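Local coordinates for hypothetical protein, GDSL-like Lipase/Acylhydrolase family protein (Bacteroides uniformis, PDB 4M8K), which probably hydrolyses ester bonds, as other members of the GDSL-like lipase/acylhydrolase family do, although its own substrate is not established, at residues A[129-138]-A[144-155]; A[165-173]-A[191-201]. One frame throughout, in Å; residues are numbered along the deposited sequence. Where two conformers were deposited one is given.

Contact 1 (A[129-138]-A[144-155])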
loop_
_atom_site.group_PDB
_atom_site.type_symbol
_atom_site.label_atom_id
_atom_site.label_comp_id
_atom_site.label_asym_id
_atom_site.label_seq_id
_atom_site.Cartn_x
_atom_site.Cartn_y
_atom_site.Cartn_z
ATOM N N PRO A 129 2.267 -2.944 18.289
ATOM C CA PRO A 129 3.393 -3.743 18.763
ATOM C C PRO A 129 4.134 -4.342 17.609
ATOM O O PRO A 129 3.508 -4.711 16.610
ATOM C CB PRO A 129 2.739 -4.825 19.623
ATOM C CG PRO A 129 1.291 -4.838 19.262
ATOM C CD PRO A 129 0.971 -3.475 18.756
ATOM N N ILE A 130 5.455 -4.418 17.701
ATOM C CA ILE A 130 6.269 -4.892 16.587
ATOM C C ILE A 130 6.333 -6.400 16.485
ATOM O O ILE A 130 6.390 -6.974 15.378
ATOM C CB ILE A 130 7.689 -4.314 16.691
ATOM C CG1 ILE A 130 7.629 -2.819 16.505
ATOM C CG2 ILE A 130 8.597 -4.888 15.623
ATOM C CD1 ILE A 130 7.255 -2.375 15.105
ATOM N N GLY A 131 6.382 -7.034 17.652
ATOM C CA GLY A 131 6.437 -8.481 17.735
ATOM C C GLY A 131 7.711 -9.064 17.162
ATOM O O GLY A 131 8.717 -8.366 17.072
ATOM N N ALA A 132 7.625 -10.323 16.739
ATOM C CA ALA A 132 8.773 -11.088 16.231
ATOM C C ALA A 132 8.615 -11.435 14.767
ATOM O O ALA A 132 7.495 -11.632 14.264
ATOM C CB ALA A 132 8.936 -12.357 17.043
ATOM N N TYR A 133 9.725 -11.474 14.047
ATOM C CA TYR A 133 9.720 -12.036 12.710
ATOM C C TYR A 133 9.160 -13.432 12.814
ATOM O O TYR A 133 9.444 -14.143 13.764
ATOM C CB TYR A 133 11.121 -12.089 12.123
ATOM C CG TYR A 133 11.677 -10.715 11.938
ATOM C CD1 TYR A 133 11.184 -9.897 10.933
ATOM C CD2 TYR A 133 12.652 -10.196 12.806
ATOM C CE1 TYR A 133 11.673 -8.630 10.742
ATOM C CE2 TYR A 133 13.125 -8.888 12.647
ATOM C CZ TYR A 133 12.646 -8.117 11.599
ATOM O OH TYR A 133 13.103 -6.822 11.374
ATOM N N GLN A 134 8.314 -13.802 11.870
ATOM C CA GLN A 134 7.549 -15.027 11.946
ATOM C C GLN A 134 7.160 -15.453 10.555
ATOM O O GLN A 134 6.309 -14.832 9.877
ATOM C CB GLN A 134 6.298 -14.848 12.847
ATOM C CG GLN A 134 5.480 -16.133 13.027
ATOM C CD GLN A 134 4.285 -16.012 14.005
ATOM O OE1 GLN A 134 3.971 -14.953 14.536
ATOM N NE2 GLN A 134 3.611 -17.114 14.209
ATOM N N TYR A 135 7.696 -16.593 10.123
ATOM C CA TYR A 135 7.498 -17.024 8.745
ATOM C C TYR A 135 6.567 -18.247 8.541
ATOM O O TYR A 135 6.480 -18.801 7.455
ATOM C CB TYR A 135 8.899 -17.252 8.148
ATOM C CG TYR A 135 9.735 -15.983 8.198
ATOM C CD1 TYR A 135 9.423 -14.910 7.400
ATOM C CD2 TYR A 135 10.799 -15.833 9.097
ATOM C CE1 TYR A 135 10.173 -13.748 7.444
ATOM C CE2 TYR A 135 11.569 -14.663 9.151
ATOM C CZ TYR A 135 11.256 -13.617 8.315
ATOM O OH TYR A 135 11.972 -12.435 8.330
ATOM N N ASP A 136 5.842 -18.655 9.580
ATOM C CA ASP A 136 4.818 -19.688 9.467
ATOM C C ASP A 136 4.070 -19.743 10.792
ATOM O O ASP A 136 4.531 -19.158 11.789
ATOM C CB ASP A 136 5.412 -21.068 9.124
ATOM C CG ASP A 136 4.526 -21.857 8.113
ATOM O OD1 ASP A 136 3.251 -21.855 8.227
ATOM O OD2 ASP A 136 5.097 -22.500 7.209
ATOM N N GLY A 137 2.957 -20.461 10.825
ATOM C CA GLY A 137 2.268 -20.798 12.085
ATOM C C GLY A 137 1.448 -19.662 12.712
ATOM O O GLY A 137 1.119 -19.701 13.898
ATOM N N TRP A 138 1.115 -18.659 11.914
ATOM C CA TRP A 138 0.463 -17.448 12.412
ATOM C C TRP A 138 -0.892 -17.734 13.035
ATOM O O TRP A 138 -1.819 -18.259 12.367
ATOM C CB TRP A 138 0.270 -16.463 11.295
ATOM C CG TRP A 138 1.517 -16.125 10.506
ATOM C CD1 TRP A 138 2.467 -15.233 10.843
ATOM C CD2 TRP A 138 1.917 -16.680 9.257
ATOM N NE1 TRP A 138 3.434 -15.175 9.892
ATOM C CE2 TRP A 138 3.109 -16.026 8.881
ATOM C CE3 TRP A 138 1.368 -17.635 8.401
ATOM C CZ2 TRP A 138 3.797 -16.334 7.717
ATOM C CZ3 TRP A 138 2.046 -17.938 7.227
ATOM C CH2 TRP A 138 3.258 -17.294 6.904
ATOM N N TYR A 144 -1.843 -9.427 15.578
ATOM C CA TYR A 144 -1.951 -8.088 16.209
ATOM C C TYR A 144 -0.606 -7.370 16.199
ATOM O O TYR A 144 -0.557 -6.178 16.402
ATOM C CB TYR A 144 -2.540 -8.193 17.650
ATOM C CG TYR A 144 -4.023 -8.357 17.640
ATOM C CD1 TYR A 144 -4.836 -7.235 17.605
ATOM C CD2 TYR A 144 -4.629 -9.613 17.644
ATOM C CE1 TYR A 144 -6.189 -7.361 17.533
ATOM C CE2 TYR A 144 -6.006 -9.745 17.551
ATOM C CZ TYR A 144 -6.772 -8.612 17.519
ATOM O OH TYR A 144 -8.132 -8.717 17.474
ATOM N N SER A 145 0.501 -8.087 15.954
ATOM C CA SER A 145 1.800 -7.463 15.911
ATOM C C SER A 145 2.286 -7.208 14.451
ATOM O O SER A 145 1.904 -7.924 13.507
ATOM C CB SER A 145 2.830 -8.328 16.658
ATOM O OG SER A 145 2.566 -8.274 18.056
ATOM N N PHE A 146 3.139 -6.218 14.290
ATOM C CA PHE A 146 3.534 -5.813 12.937
ATOM C C PHE A 146 4.358 -6.835 12.130
ATOM O O PHE A 146 4.053 -7.150 10.932
ATOM C CB PHE A 146 4.300 -4.505 12.965
ATOM C CG PHE A 146 4.588 -3.995 11.583
ATOM C CD1 PHE A 146 3.556 -3.395 10.836
ATOM C CD2 PHE A 146 5.811 -4.182 10.984
ATOM C CE1 PHE A 146 3.760 -3.005 9.546
ATOM C CE2 PHE A 146 6.031 -3.718 9.687
ATOM C CZ PHE A 146 4.995 -3.144 8.972
ATOM N N ARG A 147 5.427 -7.340 12.716
ATOM C CA ARG A 147 6.253 -8.275 11.963
ATOM C C ARG A 147 5.507 -9.557 11.541
ATOM O O ARG A 147 5.563 -9.900 10.359
ATOM C CB ARG A 147 7.524 -8.611 12.699
ATOM C CG ARG A 147 8.484 -7.422 12.748
ATOM C CD ARG A 147 9.595 -7.696 13.742
ATOM N NE ARG A 147 10.558 -6.590 13.850
ATOM C CZ ARG A 147 11.445 -6.478 14.834
ATOM N NH1 ARG A 147 11.469 -7.377 15.817
ATOM N NH2 ARG A 147 12.310 -5.468 14.855
ATOM N N PRO A 148 4.818 -10.257 12.482
ATOM C CA PRO A 148 4.063 -11.409 11.976
ATOM C C PRO A 148 3.032 -11.037 10.886
ATOM O O PRO A 148 2.915 -11.750 9.906
ATOM C CB PRO A 148 3.376 -11.949 13.222
ATOM C CG PRO A 148 4.178 -11.428 14.397
ATOM C CD PRO A 148 4.727 -10.109 13.943
ATOM N N ALA A 149 2.309 -9.920 11.066
ATOM C CA ALA A 149 1.306 -9.480 10.075
ATOM C C ALA A 149 1.872 -9.196 8.680
ATOM O O ALA A 149 1.300 -9.652 7.703
ATOM C CB ALA A 149 0.545 -8.283 10.600
ATOM N N PHE A 150 3.013 -8.511 8.603
ATOM C CA PHE A 150 3.649 -8.182 7.337
ATOM C C PHE A 150 4.253 -9.404 6.707
ATOM O O PHE A 150 4.191 -9.588 5.494
ATOM C CB PHE A 150 4.713 -7.072 7.519
ATOM C CG PHE A 150 5.163 -6.484 6.234
ATOM C CD1 PHE A 150 4.383 -5.574 5.532
ATOM C CD2 PHE A 150 6.397 -6.855 5.702
ATOM C CE1 PHE A 150 4.805 -5.088 4.293
ATOM C CE2 PHE A 150 6.841 -6.326 4.489
ATOM C CZ PHE A 150 6.042 -5.447 3.789
ATOM N N CYS A 151 4.830 -10.289 7.523
ATOM C CA CYS A 151 5.223 -11.590 6.973
ATOM C C CYS A 151 3.996 -12.313 6.386
ATOM O O CYS A 151 4.058 -12.906 5.304
ATOM C CB CYS A 151 5.857 -12.461 8.064
ATOM S SG CYS A 151 7.440 -11.898 8.786
ATOM N N TYR A 152 2.887 -12.348 7.141
ATOM C CA TYR A 152 1.726 -13.120 6.701
ATOM C C TYR A 152 1.223 -12.499 5.389
ATOM O O TYR A 152 0.783 -13.200 4.466
ATOM C CB TYR A 152 0.671 -13.210 7.815
ATOM C CG TYR A 152 -0.722 -13.717 7.408
ATOM C CD1 TYR A 152 -1.682 -12.858 6.862
ATOM C CD2 TYR A 152 -1.083 -15.028 7.595
ATOM C CE1 TYR A 152 -2.962 -13.308 6.510
ATOM C CE2 TYR A 152 -2.363 -15.477 7.276
ATOM C CZ TYR A 152 -3.289 -14.628 6.743
ATOM O OH TYR A 152 -4.518 -15.098 6.398
ATOM N N LEU A 153 1.331 -11.190 5.298
ATOM C CA LEU A 153 0.860 -10.439 4.128
ATOM C C LEU A 153 1.589 -10.875 2.889
ATOM O O LEU A 153 0.971 -11.305 1.895
ATOM C CB LEU A 153 1.040 -8.922 4.363
ATOM C CG LEU A 153 0.549 -8.007 3.225
ATOM C CD1 LEU A 153 -0.938 -8.181 2.967
ATOM C CD2 LEU A 153 0.841 -6.549 3.536
ATOM N N LEU A 154 2.906 -10.756 2.903
ATOM C CA LEU A 154 3.659 -11.141 1.706
ATOM C C LEU A 154 3.517 -12.638 1.424
ATOM O O LEU A 154 3.407 -13.042 0.274
ATOM C CB LEU A 154 5.115 -10.746 1.806
ATOM C CG LEU A 154 5.387 -9.254 2.084
ATOM C CD1 LEU A 154 6.860 -8.939 1.881
ATOM C CD2 LEU A 154 4.572 -8.362 1.179
ATOM N N ALA A 155 3.516 -13.441 2.465
ATOM C CA ALA A 155 3.457 -14.903 2.291
ATOM C C ALA A 155 2.177 -15.254 1.604
ATOM O O ALA A 155 2.171 -16.003 0.657
ATOM C CB ALA A 155 3.558 -15.608 3.632
#

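Contact 2 (A[165-173]-A[191-201])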
loop_
_atom_site.group_PDB
_atom_site.type_symbol
_atom_site.label_atom_id
_atom_site.label_comp_id
_atom_site.label_asym_id
_atom_site.label_seq_id
_atom_site.Cartn_x
_atom_site.Cartn_y
_atom_site.Cartn_z
ATOM N N ARG A 165 3.537 -9.840 -10.182
ATOM C CA ARG A 165 4.698 -9.166 -9.612
ATOM C C ARG A 165 4.229 -8.258 -8.491
ATOM O O ARG A 165 3.324 -7.464 -8.652
ATOM C CB ARG A 165 5.486 -8.366 -10.689
ATOM C CG ARG A 165 6.300 -9.210 -11.658
ATOM C CD ARG A 165 7.426 -10.036 -10.980
ATOM N NE ARG A 165 8.214 -9.297 -9.969
ATOM C CZ ARG A 165 9.218 -8.450 -10.228
ATOM N NH1 ARG A 165 9.589 -8.198 -11.476
ATOM N NH2 ARG A 165 9.861 -7.830 -9.228
ATOM N N ILE A 166 4.824 -8.420 -7.323
ATOM C CA ILE A 166 4.423 -7.719 -6.125
ATOM C C ILE A 166 5.568 -6.824 -5.699
ATOM O O ILE A 166 6.722 -7.272 -5.653
ATOM C CB ILE A 166 4.122 -8.695 -4.992
ATOM C CG1 ILE A 166 3.069 -9.718 -5.433
ATOM C CG2 ILE A 166 3.728 -7.938 -3.728
ATOM C CD1 ILE A 166 2.931 -10.902 -4.494
ATOM N N TYR A 167 5.242 -5.556 -5.498
ATOM C CA TYR A 167 6.152 -4.523 -5.040
ATOM C C TYR A 167 5.646 -3.904 -3.765
ATOM O O TYR A 167 4.427 -3.601 -3.639
ATOM C CB TYR A 167 6.270 -3.422 -6.100
ATOM C CG TYR A 167 6.881 -3.879 -7.396
ATOM C CD1 TYR A 167 6.105 -4.425 -8.386
ATOM C CD2 TYR A 167 8.239 -3.730 -7.637
ATOM C CE1 TYR A 167 6.658 -4.838 -9.589
ATOM C CE2 TYR A 167 8.815 -4.175 -8.820
ATOM C CZ TYR A 167 8.027 -4.737 -9.790
ATOM O OH TYR A 167 8.582 -5.145 -10.979
ATOM N N ASN A 168 6.525 -3.785 -2.782
ATOM C CA ASN A 168 6.222 -3.086 -1.569
ATOM C C ASN A 168 6.709 -1.627 -1.664
ATOM O O ASN A 168 7.775 -1.344 -2.238
ATOM C CB ASN A 168 6.887 -3.715 -0.371
ATOM C CG ASN A 168 6.319 -3.179 0.948
ATOM O OD1 ASN A 168 5.120 -3.381 1.261
ATOM N ND2 ASN A 168 7.148 -2.538 1.734
ATOM N N ILE A 169 5.937 -0.733 -1.081
ATOM C CA ILE A 169 6.287 0.681 -1.096
ATOM C C ILE A 169 6.367 1.158 0.358
ATOM O O ILE A 169 5.341 1.131 1.073
ATOM C CB ILE A 169 5.261 1.498 -1.845
ATOM C CG1 ILE A 169 5.181 1.114 -3.323
ATOM C CG2 ILE A 169 5.589 2.997 -1.775
ATOM C CD1 ILE A 169 3.964 1.763 -4.036
ATOM N N THR A 170 7.571 1.575 0.777
ATOM C CA THR A 170 7.832 2.087 2.150
ATOM C C THR A 170 7.817 3.612 2.218
ATOM O O THR A 170 8.693 4.304 1.677
ATOM C CB THR A 170 9.170 1.548 2.709
ATOM O OG1 THR A 170 9.115 0.125 2.775
ATOM C CG2 THR A 170 9.459 2.094 4.124
ATOM N N ASN A 171 6.780 4.155 2.854
ATOM C CA ASN A 171 6.735 5.577 3.164
ATOM C C ASN A 171 8.011 6.067 3.858
ATOM O O ASN A 171 8.648 5.338 4.632
ATOM C CB ASN A 171 5.541 5.901 4.053
ATOM C CG ASN A 171 5.208 7.385 4.093
ATOM O OD1 ASN A 171 5.741 8.171 3.320
ATOM N ND2 ASN A 171 4.343 7.770 5.011
ATOM N N SER A 172 8.355 7.321 3.602
ATOM C CA SER A 172 9.392 7.979 4.381
ATOM C C SER A 172 8.852 8.346 5.758
ATOM O O SER A 172 7.639 8.412 5.969
ATOM C CB SER A 172 9.861 9.233 3.652
ATOM O OG SER A 172 8.751 10.092 3.454
ATOM N N GLU A 173 9.777 8.591 6.685
ATOM C CA GLU A 173 9.502 9.168 8.011
ATOM C C GLU A 173 8.714 8.240 8.943
ATOM O O GLU A 173 8.048 8.684 9.848
ATOM C CB GLU A 173 8.828 10.536 7.857
ATOM C CG GLU A 173 9.685 11.485 7.014
ATOM C CD GLU A 173 8.988 12.800 6.724
ATOM O OE1 GLU A 173 8.028 12.820 5.955
ATOM O OE2 GLU A 173 9.404 13.825 7.262
ATOM N N ILE A 191 10.652 -9.926 -2.399
ATOM C CA ILE A 191 9.835 -8.852 -2.920
ATOM C C ILE A 191 10.618 -7.533 -2.926
ATOM O O ILE A 191 11.164 -7.111 -1.863
ATOM C CB ILE A 191 8.600 -8.640 -2.030
ATOM C CG1 ILE A 191 7.652 -9.841 -2.030
ATOM C CG2 ILE A 191 7.858 -7.352 -2.422
ATOM C CD1 ILE A 191 7.258 -10.325 -3.388
ATOM N N GLU A 192 10.653 -6.846 -4.066
ATOM C CA GLU A 192 11.257 -5.490 -4.139
ATOM C C GLU A 192 10.565 -4.482 -3.223
ATOM O O GLU A 192 9.322 -4.348 -3.208
ATOM C CB GLU A 192 11.278 -4.932 -5.572
ATOM C CG GLU A 192 11.662 -3.442 -5.703
ATOM C CD GLU A 192 12.960 -3.146 -6.436
ATOM O OE1 GLU A 192 13.033 -3.508 -7.625
ATOM O OE2 GLU A 192 13.867 -2.498 -5.837
ATOM N N ASN A 193 11.394 -3.751 -2.472
ATOM C CA ASN A 193 10.920 -2.769 -1.538
ATOM C C ASN A 193 11.328 -1.386 -2.036
ATOM O O ASN A 193 12.496 -1.117 -2.145
ATOM C CB ASN A 193 11.500 -3.048 -0.146
ATOM C CG ASN A 193 10.989 -2.117 0.902
ATOM O OD1 ASN A 193 9.880 -1.552 0.795
ATOM N ND2 ASN A 193 11.781 -1.916 1.925
ATOM N N ILE A 194 10.348 -0.539 -2.353
ATOM C CA ILE A 194 10.604 0.825 -2.859
ATOM C C ILE A 194 10.677 1.742 -1.661
ATOM O O ILE A 194 9.684 2.017 -0.993
ATOM C CB ILE A 194 9.513 1.240 -3.839
ATOM C CG1 ILE A 194 9.485 0.206 -4.967
ATOM C CG2 ILE A 194 9.770 2.627 -4.372
ATOM C CD1 ILE A 194 8.298 0.230 -5.880
ATOM N N ARG A 195 11.873 2.207 -1.355
ATOM C CA ARG A 195 12.060 3.052 -0.171
ATOM C C ARG A 195 11.920 4.519 -0.539
ATOM O O ARG A 195 12.829 5.138 -1.044
ATOM C CB ARG A 195 13.383 2.731 0.495
ATOM C CG ARG A 195 13.335 1.318 1.071
ATOM C CD ARG A 195 14.618 0.855 1.768
ATOM N NE ARG A 195 15.751 0.833 0.853
ATOM C CZ ARG A 195 15.977 -0.115 -0.065
ATOM N NH1 ARG A 195 15.158 -1.160 -0.220
ATOM N NH2 ARG A 195 17.046 -0.025 -0.845
ATOM N N LEU A 196 10.736 5.071 -0.310
ATOM C CA LEU A 196 10.496 6.431 -0.719
ATOM C C LEU A 196 11.386 7.423 0.050
ATOM O O LEU A 196 11.718 7.188 1.204
ATOM C CB LEU A 196 9.065 6.790 -0.504
ATOM C CG LEU A 196 8.071 5.920 -1.238
ATOM C CD1 LEU A 196 6.657 6.356 -0.839
ATOM C CD2 LEU A 196 8.280 6.034 -2.714
ATOM N N HIS A 197 11.776 8.510 -0.610
ATOM C CA HIS A 197 12.546 9.552 0.041
ATOM C C HIS A 197 12.093 10.926 -0.462
ATOM O O HIS A 197 11.659 11.058 -1.589
ATOM C CB HIS A 197 14.033 9.350 -0.241
ATOM C CG HIS A 197 14.358 9.351 -1.706
ATOM N ND1 HIS A 197 14.722 10.491 -2.403
ATOM C CD2 HIS A 197 14.389 8.337 -2.606
ATOM C CE1 HIS A 197 14.931 10.179 -3.666
ATOM N NE2 HIS A 197 14.727 8.885 -3.816
ATOM N N ASP A 198 12.236 11.945 0.366
ATOM C CA ASP A 198 11.985 13.323 -0.072
ATOM C C ASP A 198 10.586 13.475 -0.646
ATOM O O ASP A 198 10.385 14.009 -1.728
ATOM C CB ASP A 198 13.064 13.729 -1.073
ATOM C CG ASP A 198 14.445 13.570 -0.479
ATOM O OD1 ASP A 198 14.691 14.222 0.551
ATOM O OD2 ASP A 198 15.248 12.770 -1.000
ATOM N N ILE A 199 9.622 12.988 0.113
ATOM C CA ILE A 199 8.219 13.102 -0.250
ATOM C C ILE A 199 7.579 14.305 0.467
ATOM O O ILE A 199 7.402 14.296 1.670
ATOM C CB ILE A 199 7.488 11.786 0.118
ATOM C CG1 ILE A 199 8.174 10.555 -0.508
ATOM C CG2 ILE A 199 6.073 11.827 -0.325
ATOM C CD1 ILE A 199 8.353 10.607 -2.017
ATOM N N ASP A 200 7.177 15.306 -0.302
ATOM C CA ASP A 200 6.546 16.476 0.234
ATOM C C ASP A 200 5.186 16.105 0.783
ATOM O O ASP A 200 4.378 15.476 0.098
ATOM C CB ASP A 200 6.410 17.565 -0.837
ATOM C CG ASP A 200 5.953 18.880 -0.275
ATOM O OD1 ASP A 200 6.772 19.543 0.428
ATOM O OD2 ASP A 200 4.768 19.273 -0.515
ATOM N N LYS A 201 4.956 16.478 2.022
ATOM C CA LYS A 201 3.693 16.203 2.664
ATOM C C LYS A 201 3.030 17.451 3.243
ATOM O O LYS A 201 3.671 18.369 3.707
ATOM C CB LYS A 201 3.832 15.166 3.753
ATOM C CG LYS A 201 4.307 13.765 3.279
ATOM C CD LYS A 201 4.904 12.896 4.402
ATOM C CE LYS A 201 5.666 11.713 3.802
ATOM N NZ LYS A 201 6.306 10.849 4.803
HETATM O O HOH W 1 9.217 -7.521 -6.466
HETATM O O HOH W 2 11.173 5.069 2.901
HETATM O O HOH W 3 10.242 12.297 2.783
HETATM O O HOH W 4 8.833 14.218 3.784
#

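Contact 1 (A[129-138]-A[144-155])
R147 lies between I130 and Y133, its guanidinium covered on both faces. On one side the Y133 ring is stacked at 13° to the guanidinium plane, centres 4.3 Å apart, and R147 CD sits over the middle of the ring. On the opposite side I130 CG2 presses close, 3.1 Å from R147 NE. Extended from CG to NE (chi3 -180°), the arginine chain lays its guanidinium along the loop, where NH1 makes a weak bond to G131 O while NE goes to S181 of helix 176-189. The backbone also joins R147 N to I130 O at 2.9 Å, and one residue earlier F146 N donates to P129 O at 2.8 Å.

About a turn and a half further along the helix, Y152 CB lies over the five-membered ring of W138, 3.8 Å from its centroid. The edge of the Y152 ring points at the face of the W138 six-membered ring, planes at 83°, and W138 CH2 touches A155 CB at 3.7 Å. W138 NE1 turns back to Q134 O (2.9 Å) within the loop. A serine in place of W138 would probably leave Y152 and A155 without their aromatic cover and Q134 O without its indole donor. The chemistry implies a division of labour: the carbonyls of P129 and I130 satisfy the amides of F146 and R147, while flat groups and aliphatic carbons seal the loop along the helix.

Contact 2 (A[165-173]-A[191-201])
K201 NZ is gripped by three side chains: N171 OD1 at 3.1 Å, S172 OG at 2.9 Å and, in a salt bridge, E173 OE1 at 2.9 Å. The carboxylate offers its anti lone pair, whereas the ammonium stands above the plane of the N171 amide, whose ND2 is held in turn by T121. The lysine reaches them by an extended chain that slides past E173 in the opposite direction. Waters join the same two segments, one linking S172 OG to I199 N and another E173 OE1 to I199 O.

Upstream, strands 165-170 and 192-195 pair in parallel as the two ends of a beta-alpha-beta unit whose connection is helix 176-189. I194 pairs opposite I169 and bonds to its flanking residues, I194 N to N168 O (2.7 Å) and I194 O to T170 N (2.8 Å). On the helix 176-189 side, N193 OD1 receives T170 OG1 in its carbonyl plane on a lone pair at 2.7 Å, and N168 ND2 from above that plane at 3.1 Å; with N193 ND2 bonded to D183, the amide's rotation is fixed. On the opposite face I169 and I194 lie side by side toward helix 208-222, and I169 CG2 meets L196 CD1 at 3.6 Å.

In the fold
The two contacts come in succession along the chain, helix 146-160 being followed after a short turn by strand 165-170. Their centres lie about 19 Å apart, yet they touch where the helix packs on the sheet: F150 CZ is 3.4 Å from N168 OD1, and L154 CD1 4.1 Å from I191 CG1. Contact 1 fastens a surface loop to the outer side of that helix, while contact 2 builds the edge of the five-stranded parallel sheet of this flavodoxin-like GDSL (SGNH) fold. Active sites of GDSL hydrolases form at the C-terminal ends of these strands; the N171 end of contact 2, bonded to T121, is therefore probably closer to the site than contact 1.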